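PDB 3ZVS: archaemetzincin from Archaeoglobus fulgidus, which probably acts as a zinc-dependent metalloprotease of the metzincin type, with one catalytic and one apparently structural zinc ion and a natural substrate still unknown. Local coordinates for residues I73-K76 with F80-G83; R57-P60 with V64-G67. All blocks are in the same frame, centred on the assembly; numbering follows the deposited sequence.

Interaction 1. Residues I73-K76 with F80-G83; sequences IYAK and FVFG
Ile73 holds CG1 between its backbone N and carbonyl carbon (chi1 62°), and from there the extended ethyl arm runs across Val81 at about a right angle. CG1 touches Val81 CG2 at 3.8 Å, and the terminal CD1 reaches on to the CA of Gly83, 3.9 Å away. Val81 is turned to use both of its branches: CG2 lies between N and carbonyl carbon and serves Ile73, while CG1, anti to the carbonyl carbon, meets Ala75 CB at 4.1 Å. The backbone ties this apolar patch together with one direct bond, Val81 N to Ile73 O at 3.1 Å, nearly straight at 163° about the hydrogen, although the donor sits 34° out of the carbonyl plane. The same oxygen also receives a CA-H...O contact from Phe80 CA. A water accepts from Ile73 N (3.0 Å) and is hydrogen-bonded to Val81 O (2.8 Å), so the two segments are linked a second time through this water. In the metzincin fold this is the turn region leading from strand 73-74 into 83-85, the antiparallel edge strand beside the active-site cleft; Gly83 at its start lies next to Glu118, the inferred proton acceptor. With an alanine at Ile73, Val81 CG2 and the CA of Gly83 would probably lose their apolar partner and a gap would be likely to open beside Ile55 of helix 52-58. Away from these contacts, Phe80 CE1 rests 3.8 Å above the plane of the Phe82 ring, offset toward the rim. The backbone N of Phe82 hydrogen-bonds a malonate ion, probably from the crystallisation liquor, and the Phe82 ring touches Val140 and Val143 of helix 140-145.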
loop_
_atom_site.group_PDB
_atom_site.type_symbol
_atom_site.label_atom_id
_atom_site.label_comp_id
_atom_site.label_asym_id
_atom_site.label_seq_id
_atom_site.Cartn_x
_atom_site.Cartn_y
_atom_site.Cartn_z
ATOM N N ILE A 73 9.029 3.224 -5.952
ATOM C CA ILE A 73 9.406 1.825 -5.973
ATOM C C ILE A 73 9.073 1.131 -7.289
ATOM O O ILE A 73 8.238 1.570 -8.068
ATOM C CB ILE A 73 8.761 1.040 -4.798
ATOM C CG1 ILE A 73 7.225 1.052 -4.887
ATOM C CG2 ILE A 73 9.194 1.664 -3.436
ATOM C CD1 ILE A 73 6.524 0.257 -3.812
ATOM N N TYR A 74 9.804 0.053 -7.533
ATOM C CA TYR A 74 9.594 -0.796 -8.704
ATOM C C TYR A 74 9.789 -2.253 -8.289
ATOM O O TYR A 74 10.260 -2.546 -7.220
ATOM C CB TYR A 74 10.612 -0.437 -9.815
ATOM C CG TYR A 74 11.976 -1.058 -9.556
ATOM C CD1 TYR A 74 12.836 -0.522 -8.614
ATOM C CD2 TYR A 74 12.395 -2.186 -10.241
ATOM C CE1 TYR A 74 14.080 -1.100 -8.337
ATOM C CE2 TYR A 74 13.609 -2.771 -9.966
ATOM C CZ TYR A 74 14.443 -2.226 -9.020
ATOM O OH TYR A 74 15.662 -2.797 -8.717
ATOM N N ALA A 75 9.343 -3.174 -9.146
ATOM C CA ALA A 75 9.625 -4.599 -8.986
ATOM C C ALA A 75 10.080 -5.103 -10.353
ATOM O O ALA A 75 9.955 -4.412 -11.360
ATOM C CB ALA A 75 8.425 -5.327 -8.541
ATOM N N LYS A 76 10.671 -6.283 -10.366
ATOM C CA LYS A 76 11.219 -6.815 -11.599
ATOM C C LYS A 76 10.235 -6.699 -12.758
ATOM O O LYS A 76 9.067 -7.048 -12.632
ATOM C CB LYS A 76 11.554 -8.278 -11.413
ATOM C CG LYS A 76 12.034 -8.933 -12.699
ATOM C CD LYS A 76 12.614 -10.326 -12.439
ATOM C CE LYS A 76 11.804 -11.081 -11.397
ATOM N NZ LYS A 76 10.511 -11.564 -11.919
ATOM N N PHE A 80 7.479 1.070 -12.641
ATOM C CA PHE A 80 7.202 1.361 -11.224
ATOM C C PHE A 80 6.096 0.420 -10.814
ATOM O O PHE A 80 5.454 -0.197 -11.658
ATOM C CB PHE A 80 6.802 2.825 -10.986
ATOM C CG PHE A 80 5.427 3.177 -11.501
ATOM C CD1 PHE A 80 4.312 3.018 -10.692
ATOM C CD2 PHE A 80 5.271 3.665 -12.787
ATOM C CE1 PHE A 80 3.044 3.347 -11.169
ATOM C CE2 PHE A 80 4.006 3.978 -13.289
ATOM C CZ PHE A 80 2.898 3.822 -12.477
ATOM N N VAL A 81 5.851 0.330 -9.514
ATOM C CA VAL A 81 4.650 -0.305 -8.971
ATOM C C VAL A 81 4.123 0.633 -7.886
ATOM O O VAL A 81 4.892 1.387 -7.255
ATOM C CB VAL A 81 4.913 -1.718 -8.367
ATOM C CG1 VAL A 81 5.372 -2.694 -9.427
ATOM C CG2 VAL A 81 5.926 -1.671 -7.227
ATOM N N PHE A 82 2.818 0.612 -7.641
ATOM C CA PHE A 82 2.289 1.310 -6.483
ATOM C C PHE A 82 2.591 0.562 -5.197
ATOM O O PHE A 82 2.569 1.126 -4.099
ATOM C CB PHE A 82 0.782 1.498 -6.588
ATOM C CG PHE A 82 0.357 2.393 -7.718
ATOM C CD1 PHE A 82 0.633 3.755 -7.695
ATOM C CD2 PHE A 82 -0.404 1.892 -8.786
ATOM C CE1 PHE A 82 0.205 4.596 -8.706
ATOM C CE2 PHE A 82 -0.796 2.726 -9.805
ATOM C CZ PHE A 82 -0.492 4.091 -9.773
ATOM N N GLY A 83 2.850 -0.736 -5.302
ATOM C CA GLY A 83 3.034 -1.555 -4.136
ATOM C C GLY A 83 3.370 -2.983 -4.544
ATOM O O GLY A 83 3.408 -3.326 -5.735
HETATM O O HOH W 1 6.167 3.866 -6.739
#

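Interaction 2. Residues R57-P60 with V64-G67; sequences RMLP and VTLG
Thr65 and Leu59 bury the most surface here, and their side chains, both directed into the contact, meet through methyl groups. The Thr65 torsion (chi1 -63°) turns CG2 away from the backbone N and against the ring of Pro60: CG2 lies 4.1 Å from Pro60 CD, the two side chains crossing at about a right angle. Leu59 CD2 approaches the same methyl more loosely beside the proline ring, at 4.3 Å. The hydroxyl of Thr65 is engaged with the carbonyl oxygen of Ile62, in the connection between the segments, and Pro60 O stays 3.7 Å from OG1. Leu59 sends its second methyl, CD1, over the backbone of Gly67, 3.8 Å from the N and 4.1 Å from the CA. Gly67 makes room for it: a CB there would come tightly against CD1. The link across the segments is thus by van der Waals contact, with Leu59, Thr65 and Gly67 buried. Leu66 points the other way, onto helix 104-122 with its HExxH motif. The turn out of helix 52-58 is in this way seated on strand 65-69, the middle strand of the five-stranded mixed sheet, on the face remote from the active-site helix, in the layered alpha/beta N-terminal part of a metzincin.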
loop_
_atom_site.group_PDB
_atom_site.type_symbol
_atom_site.label_atom_id
_atom_site.label_comp_id
_atom_site.label_asym_id
_atom_site.label_seq_id
_atom_site.Cartn_x
_atom_site.Cartn_y
_atom_site.Cartn_z
ATOM N N ARG A 57 10.975 -8.028 2.106
ATOM C CA ARG A 57 11.784 -9.010 2.820
ATOM C C ARG A 57 12.234 -8.502 4.163
ATOM O O ARG A 57 12.469 -9.273 5.085
ATOM C CB ARG A 57 13.036 -9.365 1.998
ATOM C CG ARG A 57 12.896 -10.605 1.159
ATOM C CD ARG A 57 14.281 -11.148 0.720
ATOM N NE ARG A 57 15.126 -10.104 0.154
ATOM C CZ ARG A 57 15.044 -9.695 -1.111
ATOM N NH1 ARG A 57 14.143 -10.206 -1.925
ATOM N NH2 ARG A 57 15.840 -8.735 -1.507
ATOM N N MET A 58 12.395 -7.185 4.295
ATOM C CA MET A 58 12.953 -6.589 5.497
ATOM C C MET A 58 11.866 -6.261 6.555
ATOM O O MET A 58 12.157 -5.975 7.727
ATOM C CB MET A 58 13.803 -5.376 5.068
ATOM C CG MET A 58 15.059 -5.778 4.217
ATOM S SD MET A 58 16.155 -4.464 3.489
ATOM C CE MET A 58 16.995 -3.904 4.947
ATOM N N LEU A 59 10.597 -6.351 6.160
ATOM C CA LEU A 59 9.514 -6.129 7.092
ATOM C C LEU A 59 9.348 -7.355 7.980
ATOM O O LEU A 59 9.650 -8.470 7.552
ATOM C CB LEU A 59 8.220 -5.861 6.307
ATOM C CG LEU A 59 8.177 -4.513 5.589
ATOM C CD1 LEU A 59 6.944 -4.428 4.693
ATOM C CD2 LEU A 59 8.204 -3.343 6.575
ATOM N N PRO A 60 8.843 -7.164 9.202
ATOM C CA PRO A 60 8.579 -8.344 10.023
ATOM C C PRO A 60 7.409 -9.119 9.444
ATOM O O PRO A 60 6.453 -8.484 8.986
ATOM C CB PRO A 60 8.208 -7.749 11.386
ATOM C CG PRO A 60 7.699 -6.393 11.099
ATOM C CD PRO A 60 8.448 -5.916 9.884
ATOM N N VAL A 64 -1.134 -8.257 9.851
ATOM C CA VAL A 64 -0.717 -7.694 8.575
ATOM C C VAL A 64 0.276 -6.559 8.842
ATOM O O VAL A 64 0.027 -5.725 9.701
ATOM C CB VAL A 64 -1.922 -7.052 7.842
ATOM C CG1 VAL A 64 -1.490 -6.312 6.566
ATOM C CG2 VAL A 64 -2.985 -8.101 7.507
ATOM N N THR A 65 1.392 -6.537 8.118
ATOM C CA THR A 65 2.336 -5.434 8.209
ATOM C C THR A 65 2.447 -4.755 6.859
ATOM O O THR A 65 2.779 -5.389 5.863
ATOM C CB THR A 65 3.721 -5.911 8.699
ATOM O OG1 THR A 65 3.586 -6.425 10.024
ATOM C CG2 THR A 65 4.725 -4.756 8.686
ATOM N N LEU A 66 2.122 -3.465 6.849
ATOM C CA LEU A 66 2.164 -2.635 5.648
ATOM C C LEU A 66 3.232 -1.568 5.791
ATOM O O LEU A 66 3.112 -0.658 6.604
ATOM C CB LEU A 66 0.827 -1.940 5.399
ATOM C CG LEU A 66 0.799 -0.995 4.187
ATOM C CD1 LEU A 66 0.880 -1.733 2.860
ATOM C CD2 LEU A 66 -0.454 -0.108 4.217
ATOM N N GLY A 67 4.289 -1.690 4.991
ATOM C CA GLY A 67 5.289 -0.643 4.887
ATOM C C GLY A 67 4.767 0.446 3.982
ATOM O O GLY A 67 4.088 0.150 2.989
#

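How the interactions relate
Interaction 2 is a buried contact and interaction 1 a surface one, with centres 16 Å apart and no touch between them. They follow in series along the chain: 57-60 with 64-67 brings the chain from helix 52-58 into the middle strand of the large sheet, and 73-76 with 80-83 carries it from the short strand after that into the sheet's edge strand. Helix 52-58 relates to both, ending in interaction 2 and receiving Ile73 and Val81 in interaction 1. Methyl and ring contacts suffice for the pair that comes first in the sequence, whereas the later one, near the cleft, adds a backbone hydrogen bond and a bridging water.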